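Local coordinates for pectinesterase inhibitor (Actinidia chinensis, PDB 1XG2), which inhibits pectin methylesterase by binding to the enzyme in a protein-protein complex and may take part in regulating fruit ripening, at residues K54-L59 with T127-A132; P66-R71 with G121-P126; G87-F92 with N99-Y104; Y104-F109 with I142-S147. All coordinates share one frame; numbering follows the deposited sequence.

The four contacts tie together an up-and-down four-helix bundle built from helices 34-60, 66-95, 98-118 and 127-149. Interactions 1 and 2 sit at one end: their centres are about 12 Å apart, they touch, and along the chain interaction 2 falls between the two segments of interaction 1. Interactions 3 and 4 lie about 8 Å apart between centres and share Tyr104 on helix 98-118; interaction 3 comes first along the chain. Interactions 2 and 3 both draw on helix 66-95, with centres about 31 Å apart on opposite sides of the chain's centre. Interactions 3 and 4 also supply polar groups that bind the pectinesterase, so core packing and enzyme recognition lie side by side there.

Interaction 1: residues K54-L59 with T127-A132; sequences KIIASL and TQLHQA
Ile55 offers a compact example of a branched side chain meeting an amide across two antiparallel helices. Its CB points toward helix 127-149 and carries two branches: CG2, anti to the backbone N, and CG1, anti to the carbonyl carbon (chi1 -72°). The CG2 methyl makes the closest approach, 3.7 Å from CD of Gln128, while CG1 and then CD1 run past OE1 of the same residue, with CD1 3.9 Å from OE1. Gln128 reaches back with an extended chain, so the two side chains meet tip to tip. An alanine in place of Ile55 removes CG1, CG2 and CD1, and would probably leave the Gln128 amide with much less apolar cover, chiefly from Leu59.

Deeper in, Ile56 and Leu129 cross obliquely, CG1 of Ile56 lying 3.7 Å from CD1 of Leu129. Leu59, one turn beyond Ile55, adds its CD1 against CB of Leu129 at 4.2 Å. Ile56 also rests on Cys75, Ser76 and Tyr79 of helix 66-95, and Leu129 on Phe119, which places this buried pair in the interior near one end of the four-helix bundle. The two short helical segments run at 160° to each other, their axes 10.6 Å apart at closest approach, a spacing filled by these aliphatic side chains.

The chemistry is therefore graded: hydrocarbon meets hydrocarbon on the buried side, and on the exposed side the amide of Gln128 lies against Ile55 and, more loosely, Leu59 by van der Waals contact, so cohesion probably rests mainly on shape fit and, on the buried side, on the exclusion of water.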
# COMPACT_ATOMS: atom_id res chain seq x y z
N LYS B 54 1.27 8.01 -22.62
CA LYS B 54 1.92 8.68 -23.76
C LYS B 54 2.18 10.15 -23.48
O LYS B 54 3.20 10.69 -23.89
CB LYS B 54 1.09 8.53 -25.02
CG LYS B 54 0.87 7.09 -25.41
CD LYS B 54 -0.00 6.98 -26.64
CE LYS B 54 0.03 5.56 -27.17
NZ LYS B 54 -1.28 5.20 -27.79
N ILE B 55 1.25 10.80 -22.78
CA ILE B 55 1.42 12.19 -22.35
C ILE B 55 2.65 12.32 -21.45
O ILE B 55 3.45 13.25 -21.61
CB ILE B 55 0.17 12.71 -21.63
CG1 ILE B 55 -0.95 12.91 -22.66
CG2 ILE B 55 0.48 14.01 -20.86
CD1 ILE B 55 -2.33 13.17 -22.04
N ILE B 56 2.81 11.40 -20.51
CA ILE B 56 3.96 11.43 -19.61
C ILE B 56 5.25 11.21 -20.39
O ILE B 56 6.23 11.91 -20.16
CB ILE B 56 3.81 10.38 -18.48
CG1 ILE B 56 2.62 10.75 -17.58
CG2 ILE B 56 5.05 10.33 -17.64
CD1 ILE B 56 2.04 9.55 -16.81
N ALA B 57 5.26 10.25 -21.30
CA ALA B 57 6.44 10.00 -22.12
C ALA B 57 6.83 11.28 -22.87
O ALA B 57 8.01 11.65 -22.94
CB ALA B 57 6.18 8.86 -23.06
N SER B 58 5.83 11.99 -23.38
CA SER B 58 6.06 13.22 -24.14
C SER B 58 6.62 14.34 -23.26
O SER B 58 7.56 15.03 -23.66
CB SER B 58 4.76 13.64 -24.87
OG SER B 58 4.95 14.76 -25.72
N LEU B 59 6.10 14.49 -22.04
CA LEU B 59 6.60 15.47 -21.08
C LEU B 59 8.05 15.20 -20.65
O LEU B 59 8.84 16.14 -20.51
CB LEU B 59 5.70 15.51 -19.83
CG LEU B 59 4.30 16.07 -20.08
CD1 LEU B 59 3.36 15.80 -18.91
CD2 LEU B 59 4.37 17.57 -20.35
N THR B 127 -0.34 21.29 -15.78
CA THR B 127 -1.80 21.24 -15.76
C THR B 127 -2.36 20.06 -16.53
O THR B 127 -3.28 19.41 -16.05
CB THR B 127 -2.38 22.54 -16.32
OG1 THR B 127 -1.98 23.63 -15.47
CG2 THR B 127 -3.90 22.54 -16.22
N GLN B 128 -1.80 19.77 -17.70
CA GLN B 128 -2.23 18.65 -18.54
C GLN B 128 -2.21 17.32 -17.77
O GLN B 128 -3.11 16.49 -17.90
CB GLN B 128 -1.30 18.51 -19.76
CG GLN B 128 -1.78 17.49 -20.77
CD GLN B 128 -0.88 17.31 -21.99
OE1 GLN B 128 -1.36 16.83 -23.02
NE2 GLN B 128 0.41 17.64 -21.88
N LEU B 129 -1.16 17.11 -17.00
CA LEU B 129 -1.00 15.87 -16.24
C LEU B 129 -1.91 15.89 -15.01
O LEU B 129 -2.50 14.87 -14.66
CB LEU B 129 0.46 15.68 -15.85
CG LEU B 129 0.82 14.41 -15.09
CD1 LEU B 129 0.37 13.19 -15.85
CD2 LEU B 129 2.33 14.39 -14.86
N HIS B 130 -2.01 17.02 -14.33
CA HIS B 130 -2.93 17.14 -13.20
C HIS B 130 -4.34 16.75 -13.66
O HIS B 130 -5.00 15.95 -13.00
CB HIS B 130 -2.88 18.55 -12.59
CG HIS B 130 -3.91 18.78 -11.53
ND1 HIS B 130 -4.08 17.93 -10.46
CD2 HIS B 130 -4.84 19.76 -11.39
CE1 HIS B 130 -5.07 18.38 -9.70
NE2 HIS B 130 -5.54 19.49 -10.24
N GLN B 131 -4.78 17.24 -14.81
CA GLN B 131 -6.13 16.93 -15.29
C GLN B 131 -6.28 15.46 -15.66
O GLN B 131 -7.33 14.86 -15.38
CB GLN B 131 -6.52 17.83 -16.47
CG GLN B 131 -6.78 19.29 -16.07
CD GLN B 131 -7.95 19.45 -15.12
OE1 GLN B 131 -9.08 19.06 -15.43
NE2 GLN B 131 -7.68 20.01 -13.94
N ALA B 132 -5.24 14.89 -16.25
CA ALA B 132 -5.25 13.48 -16.66
C ALA B 132 -5.31 12.54 -15.45
O ALA B 132 -6.00 11.54 -15.51
CB ALA B 132 -4.03 13.17 -17.55

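Interaction 2: residues P66-R71 with G121-P126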
# COMPACT_ATOMS: atom_id res chain seq x y z
N PRO B 66 16.76 16.88 -13.65
CA PRO B 66 16.71 15.54 -13.05
C PRO B 66 15.56 15.28 -12.06
O PRO B 66 15.01 14.17 -12.06
CB PRO B 66 18.07 15.42 -12.35
CG PRO B 66 18.96 16.29 -13.15
CD PRO B 66 18.09 17.49 -13.48
N LYS B 67 15.21 16.26 -11.24
CA LYS B 67 14.15 16.07 -10.25
C LYS B 67 12.80 15.90 -10.94
O LYS B 67 12.02 15.02 -10.60
CB LYS B 67 14.10 17.23 -9.26
CG LYS B 67 13.25 16.95 -8.01
CD LYS B 67 13.37 18.09 -7.00
CE LYS B 67 12.30 18.03 -5.93
NZ LYS B 67 12.69 18.74 -4.67
N LEU B 68 12.55 16.77 -11.92
CA LEU B 68 11.32 16.71 -12.69
C LEU B 68 11.21 15.39 -13.43
O LEU B 68 10.15 14.77 -13.44
CB LEU B 68 11.25 17.89 -13.67
CG LEU B 68 10.02 17.95 -14.58
CD1 LEU B 68 8.70 18.08 -13.78
CD2 LEU B 68 10.17 19.10 -15.56
N LYS B 69 12.31 14.96 -14.05
CA LYS B 69 12.34 13.70 -14.79
C LYS B 69 12.05 12.52 -13.87
O LYS B 69 11.40 11.56 -14.28
CB LYS B 69 13.69 13.51 -15.46
CG LYS B 69 13.95 14.50 -16.59
CD LYS B 69 15.17 14.11 -17.41
CE LYS B 69 14.83 13.02 -18.42
NZ LYS B 69 15.99 12.09 -18.63
N GLY B 70 12.54 12.59 -12.64
CA GLY B 70 12.27 11.55 -11.65
C GLY B 70 10.79 11.50 -11.26
O GLY B 70 10.26 10.43 -10.99
N ARG B 71 10.14 12.66 -11.21
CA ARG B 71 8.70 12.73 -10.97
C ARG B 71 7.92 12.11 -12.12
O ARG B 71 7.01 11.28 -11.91
CB ARG B 71 8.27 14.16 -10.68
CG ARG B 71 8.81 14.66 -9.37
CD ARG B 71 8.55 16.12 -9.09
NE ARG B 71 8.91 16.43 -7.71
CZ ARG B 71 8.40 17.41 -6.99
NH1 ARG B 71 8.79 17.55 -5.73
NH2 ARG B 71 7.52 18.25 -7.50
N GLY B 121 5.41 20.41 -3.93
CA GLY B 121 6.38 21.48 -4.05
C GLY B 121 6.88 21.52 -5.48
O GLY B 121 6.46 20.73 -6.30
N PRO B 122 7.77 22.46 -5.77
CA PRO B 122 8.41 22.53 -7.09
C PRO B 122 9.35 21.34 -7.35
O PRO B 122 9.88 20.79 -6.39
CB PRO B 122 9.21 23.84 -7.02
CG PRO B 122 9.47 24.03 -5.56
CD PRO B 122 8.22 23.55 -4.88
N PRO B 123 9.56 20.94 -8.60
CA PRO B 123 8.93 21.55 -9.78
C PRO B 123 7.47 21.11 -9.92
O PRO B 123 7.18 19.92 -9.78
CB PRO B 123 9.77 21.01 -10.95
CG PRO B 123 10.37 19.73 -10.45
CD PRO B 123 10.50 19.86 -8.95
N ASN B 124 6.58 22.07 -10.18
CA ASN B 124 5.14 21.84 -10.16
C ASN B 124 4.66 21.01 -11.32
O ASN B 124 5.25 20.99 -12.40
CB ASN B 124 4.36 23.16 -10.20
CG ASN B 124 4.61 24.03 -8.99
OD1 ASN B 124 4.60 25.25 -9.12
ND2 ASN B 124 4.81 23.42 -7.82
N ILE B 125 3.54 20.34 -11.10
CA ILE B 125 2.98 19.46 -12.11
C ILE B 125 2.42 20.28 -13.26
O ILE B 125 1.82 21.33 -13.02
CB ILE B 125 1.89 18.58 -11.48
CG1 ILE B 125 1.57 17.40 -12.40
CG2 ILE B 125 0.64 19.39 -11.12
CD1 ILE B 125 0.73 16.36 -11.73
N PRO B 126 2.61 19.82 -14.49
CA PRO B 126 1.92 20.42 -15.63
C PRO B 126 0.41 20.23 -15.50
O PRO B 126 -0.04 19.15 -15.10
CB PRO B 126 2.46 19.65 -16.83
CG PRO B 126 3.69 19.00 -16.35
CD PRO B 126 3.50 18.73 -14.90
O HOH W 1 12.75 21.44 -5.83
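The guanidinium of Arg71 has the ring of Pro123 over one face, with CD of Pro123 3.6 Å above the plane and offset toward the rim. O of Pro122 lies over that face too, without a hydrogen bond. The carbonyl of Gly121 lies at its edge, almost in plane. There NH2 of Arg71 donates a nearly straight bond to O of Gly121 (3.0 Å, 163°), approaching from above the carbonyl plane. The same NH2 makes a weak, bent bond to O of Pro123 at 2.8 Å, and NH1 reaches O of Glu120, so three backbone carbonyls accept from one guanidinium, one of them weakly. A leucine in place of Arg71 has no N-H groups to give these carbonyls, and the loop would probably be held less firmly.

Pro123, preceded by a cis peptide bond, also sets its CG 3.8 Å from CB of Leu68. The extended Lys67 runs its CD and CE obliquely past the Pro123 ring. A water accepts from NZ of Lys67 and donates to O of Pro122.

An arginine on the first turns of helix 66-95 thus gathers the carbonyls of an interhelical loop, the proline-rich connection between helices 98-118 and 127-149 of the bundle.

Interaction 3: residues G87-F92 with N99-Y104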
# COMPACT_ATOMS: atom_id res chain seq x y z
N GLY B 87 -6.43 -4.15 -16.72
CA GLY B 87 -6.49 -5.32 -17.58
C GLY B 87 -6.98 -6.54 -16.82
O GLY B 87 -7.83 -7.28 -17.32
N GLN B 88 -6.47 -6.73 -15.60
CA GLN B 88 -6.86 -7.86 -14.77
C GLN B 88 -8.25 -7.68 -14.19
O GLN B 88 -8.96 -8.65 -13.98
CB GLN B 88 -5.86 -8.04 -13.62
CG GLN B 88 -4.53 -8.59 -14.09
CD GLN B 88 -3.96 -9.61 -13.14
OE1 GLN B 88 -2.89 -9.40 -12.58
NE2 GLN B 88 -4.69 -10.73 -12.94
N ALA B 89 -8.64 -6.43 -13.95
CA ALA B 89 -9.98 -6.11 -13.49
C ALA B 89 -11.05 -6.69 -14.42
O ALA B 89 -12.07 -7.18 -13.96
CB ALA B 89 -10.16 -4.59 -13.37
N LYS B 90 -10.82 -6.65 -15.73
CA LYS B 90 -11.80 -7.23 -16.67
C LYS B 90 -12.05 -8.72 -16.39
O LYS B 90 -13.19 -9.19 -16.40
CB LYS B 90 -11.34 -7.07 -18.12
CG LYS B 90 -11.26 -5.62 -18.60
CD LYS B 90 -11.07 -5.51 -20.12
CE LYS B 90 -12.33 -5.95 -20.94
NZ LYS B 90 -13.61 -5.18 -20.71
N GLN B 91 -10.98 -9.47 -16.16
CA GLN B 91 -11.09 -10.92 -15.94
C GLN B 91 -11.79 -11.21 -14.62
O GLN B 91 -12.57 -12.14 -14.52
CB GLN B 91 -9.70 -11.57 -15.94
CG GLN B 91 -8.91 -11.49 -17.24
CD GLN B 91 -7.47 -12.05 -17.10
OE1 GLN B 91 -7.13 -13.07 -17.70
NE2 GLN B 91 -6.64 -11.38 -16.28
N PHE B 92 -11.49 -10.41 -13.60
CA PHE B 92 -12.12 -10.58 -12.30
C PHE B 92 -13.63 -10.32 -12.39
O PHE B 92 -14.44 -11.04 -11.79
CB PHE B 92 -11.48 -9.63 -11.26
CG PHE B 92 -10.10 -10.04 -10.81
CD1 PHE B 92 -9.04 -9.13 -10.87
CD2 PHE B 92 -9.85 -11.31 -10.31
CE1 PHE B 92 -7.77 -9.49 -10.45
CE2 PHE B 92 -8.57 -11.67 -9.87
CZ PHE B 92 -7.54 -10.76 -9.95
N ASN B 99 -14.61 -8.74 -5.21
CA ASN B 99 -13.64 -8.28 -4.21
C ASN B 99 -12.32 -7.96 -4.90
O ASN B 99 -11.77 -6.88 -4.68
CB ASN B 99 -13.47 -9.30 -3.09
CG ASN B 99 -14.68 -9.37 -2.18
OD1 ASN B 99 -15.30 -8.35 -1.88
ND2 ASN B 99 -15.03 -10.59 -1.72
N SER B 100 -11.86 -8.84 -5.79
CA SER B 100 -10.63 -8.57 -6.52
C SER B 100 -10.81 -7.39 -7.46
O SER B 100 -9.91 -6.59 -7.64
CB SER B 100 -10.14 -9.79 -7.29
OG SER B 100 -9.77 -10.83 -6.39
N LEU B 101 -11.99 -7.28 -8.07
CA LEU B 101 -12.26 -6.16 -8.96
C LEU B 101 -12.08 -4.85 -8.21
O LEU B 101 -11.42 -3.95 -8.72
CB LEU B 101 -13.68 -6.26 -9.52
CG LEU B 101 -14.24 -5.02 -10.22
CD1 LEU B 101 -13.44 -4.74 -11.47
CD2 LEU B 101 -15.69 -5.25 -10.55
N ASN B 102 -12.63 -4.75 -7.01
CA ASN B 102 -12.49 -3.50 -6.24
C ASN B 102 -11.02 -3.19 -5.96
O ASN B 102 -10.53 -2.11 -6.27
CB ASN B 102 -13.30 -3.56 -4.94
CG ASN B 102 -13.31 -2.25 -4.22
OD1 ASN B 102 -12.27 -1.75 -3.75
ND2 ASN B 102 -14.49 -1.67 -4.12
N ILE B 103 -10.30 -4.17 -5.43
CA ILE B 103 -8.88 -4.02 -5.11
C ILE B 103 -8.05 -3.54 -6.32
O ILE B 103 -7.22 -2.62 -6.18
CB ILE B 103 -8.32 -5.36 -4.58
CG1 ILE B 103 -9.00 -5.75 -3.25
CG2 ILE B 103 -6.79 -5.29 -4.43
CD1 ILE B 103 -8.75 -4.82 -2.11
N TYR B 104 -8.27 -4.13 -7.48
CA TYR B 104 -7.48 -3.77 -8.65
C TYR B 104 -7.88 -2.40 -9.20
O TYR B 104 -7.01 -1.63 -9.61
CB TYR B 104 -7.53 -4.84 -9.73
CG TYR B 104 -6.62 -6.01 -9.43
CD1 TYR B 104 -6.84 -6.80 -8.30
CD2 TYR B 104 -5.51 -6.30 -10.22
CE1 TYR B 104 -6.02 -7.87 -8.00
CE2 TYR B 104 -4.66 -7.40 -9.92
CZ TYR B 104 -4.95 -8.17 -8.80
OH TYR B 104 -4.16 -9.25 -8.45
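Helices 66-95 and 98-118 form an alpha-alpha hairpin, and this contact lies close to its turn. The segments run antiparallel at 165°, with axes 8.5 Å apart at closest approach; Ala89 and Leu101 hold the nearest backbones, their CA atoms 5.1 Å apart.

Phe92 supplies the largest apolar surface. Its CG is anti to the carbonyl carbon, which sends the ring toward helix 98-118, where CB of Ser100 sits over the centre of one face as a CH-pi contact, 3.4 Å from the centroid. An edge of the same ring points at the face of Tyr104 in an edge-to-face pair with planes at 55°, so that Phe92 backs the tyrosine ring. CE1 of Phe92 lies over the centre of that ring, 3.4 Å from CE1 of Tyr104.

Within the four-helix bundle, the inner side of the hairpin is closed by smaller groups: CB of Ala89 meets CD1 of Leu101 at 3.8 Å, and both residues also pack on Ile42 of helix 34-60. Gln88, its chain bent at chi2, crosses Tyr104 obliquely, with OE1 3.8 Å from CE2 of the ring.

The hydroxyls of Ser100 and Tyr104 have their polar partners outside the hairpin contact. OG of Ser100 is hydrogen-bonded to OD2 of Asp97 and to NH2 of Arg140 of the pectinesterase chain, while OH of Tyr104 is hydrogen-bonded to OD2 of Asp118 of that chain.

Interaction 4: residues Y104-F109 with I142-S147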
# COMPACT_ATOMS: atom_id res chain seq x y z
N TYR B 104 -8.27 -4.13 -7.48
CA TYR B 104 -7.48 -3.77 -8.65
C TYR B 104 -7.88 -2.40 -9.20
O TYR B 104 -7.01 -1.63 -9.61
CB TYR B 104 -7.53 -4.84 -9.73
CG TYR B 104 -6.62 -6.01 -9.43
CD1 TYR B 104 -6.84 -6.80 -8.30
CD2 TYR B 104 -5.51 -6.30 -10.22
CE1 TYR B 104 -6.02 -7.87 -8.00
CE2 TYR B 104 -4.66 -7.40 -9.92
CZ TYR B 104 -4.95 -8.17 -8.80
OH TYR B 104 -4.16 -9.25 -8.45
N ALA B 105 -9.17 -2.07 -9.17
CA ALA B 105 -9.60 -0.72 -9.54
C ALA B 105 -9.11 0.32 -8.54
O ALA B 105 -8.77 1.44 -8.93
CB ALA B 105 -11.13 -0.63 -9.71
N SER B 106 -9.03 -0.04 -7.25
CA SER B 106 -8.49 0.84 -6.23
C SER B 106 -7.01 1.11 -6.48
O SER B 106 -6.54 2.24 -6.32
CB SER B 106 -8.67 0.25 -4.83
OG SER B 106 -10.02 0.25 -4.43
N ALA B 107 -6.27 0.07 -6.90
CA ALA B 107 -4.85 0.21 -7.19
C ALA B 107 -4.62 1.11 -8.40
O ALA B 107 -3.71 1.94 -8.40
CB ALA B 107 -4.19 -1.17 -7.42
N ALA B 108 -5.46 0.95 -9.42
CA ALA B 108 -5.37 1.77 -10.63
C ALA B 108 -5.62 3.24 -10.30
O ALA B 108 -4.83 4.09 -10.68
CB ALA B 108 -6.39 1.30 -11.65
N PHE B 109 -6.70 3.50 -9.59
CA PHE B 109 -7.01 4.83 -9.05
C PHE B 109 -5.79 5.46 -8.41
O PHE B 109 -5.48 6.62 -8.63
CB PHE B 109 -8.16 4.70 -8.04
CG PHE B 109 -8.59 5.99 -7.41
CD1 PHE B 109 -9.81 6.55 -7.73
CD2 PHE B 109 -7.80 6.64 -6.47
CE1 PHE B 109 -10.22 7.75 -7.15
CE2 PHE B 109 -8.20 7.82 -5.88
CZ PHE B 109 -9.42 8.38 -6.23
N ILE B 142 -15.95 5.13 -11.17
CA ILE B 142 -17.12 4.50 -11.77
C ILE B 142 -17.01 2.98 -11.59
O ILE B 142 -17.95 2.31 -11.22
CB ILE B 142 -17.30 4.87 -13.27
CG1 ILE B 142 -17.41 6.38 -13.48
CG2 ILE B 142 -18.58 4.25 -13.81
CD1 ILE B 142 -17.22 6.80 -14.92
N VAL B 143 -15.82 2.45 -11.86
CA VAL B 143 -15.59 1.03 -11.73
C VAL B 143 -15.76 0.59 -10.29
O VAL B 143 -16.37 -0.43 -10.03
CB VAL B 143 -14.19 0.63 -12.22
CG1 VAL B 143 -13.98 -0.87 -12.05
CG2 VAL B 143 -14.00 1.03 -13.67
N LEU B 144 -15.23 1.37 -9.36
CA LEU B 144 -15.33 1.03 -7.94
C LEU B 144 -16.80 0.99 -7.50
O LEU B 144 -17.21 0.09 -6.78
CB LEU B 144 -14.55 2.04 -7.09
CG LEU B 144 -13.03 1.97 -7.23
CD1 LEU B 144 -12.35 3.18 -6.60
CD2 LEU B 144 -12.49 0.69 -6.58
N VAL B 145 -17.60 1.96 -7.94
CA VAL B 145 -19.00 2.03 -7.54
C VAL B 145 -19.74 0.79 -8.06
O VAL B 145 -20.51 0.15 -7.34
CB VAL B 145 -19.66 3.33 -8.02
CG1 VAL B 145 -21.20 3.24 -7.90
CG2 VAL B 145 -19.14 4.49 -7.22
N ILE B 146 -19.47 0.43 -9.30
CA ILE B 146 -20.13 -0.71 -9.89
C ILE B 146 -19.70 -1.98 -9.13
O ILE B 146 -20.54 -2.83 -8.83
CB ILE B 146 -19.83 -0.77 -11.40
CG1 ILE B 146 -20.55 0.37 -12.13
CG2 ILE B 146 -20.28 -2.09 -12.00
CD1 ILE B 146 -20.15 0.49 -13.59
N SER B 147 -18.42 -2.08 -8.78
CA SER B 147 -17.93 -3.26 -8.04
C SER B 147 -18.65 -3.43 -6.69
O SER B 147 -18.81 -4.56 -6.21
CB SER B 147 -16.40 -3.22 -7.83
OG SER B 147 -16.03 -2.33 -6.77
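In the core of the four-helix bundle, helices 98-118 and 127-149 pack antiparallel, their segments inclined at 161° with axes 9.3 Å apart at closest approach. Small residues on the first let the second come near: CA of Ala105 is 6.2 Å from CA of Leu144.

The apolar contacts centre on Ala105 and Leu144. CB of Ala105 points toward the partner helix and meets two branches, CG1 of Val143 and CD2 of Leu144, each at 3.7 Å. Leu144 has CG anti to the carbonyl carbon (chi1 -69°), which carries CG toward helix 98-118, and the two methyls then diverge; CD1 turns to Phe109, approaching CD1 of that ring obliquely at 4.4 Å. Beyond the pair, Val143 packs on Ile42 of helix 34-60 and Leu144 on Gln191 of the pectinesterase chain, so neighbouring residues serve the bundle core and the complex.

Polar groups are buried here as well. OG of Ser106 is satisfied within its own helix by a hydrogen bond to O of Asn102, one turn back, and the same OG lies 3.3 Å from CD2 of Leu144, a close van der Waals approach. OG of Ser147, in contrast, receives a weak bond from ND2 of Asn102 on the facing helix. It also donates back to its own main chain: with chi1 at 78°, OG of Ser147 reaches O of Leu144 at 2.7 Å, lying in the plane of that carbonyl, where one of its lone pairs points.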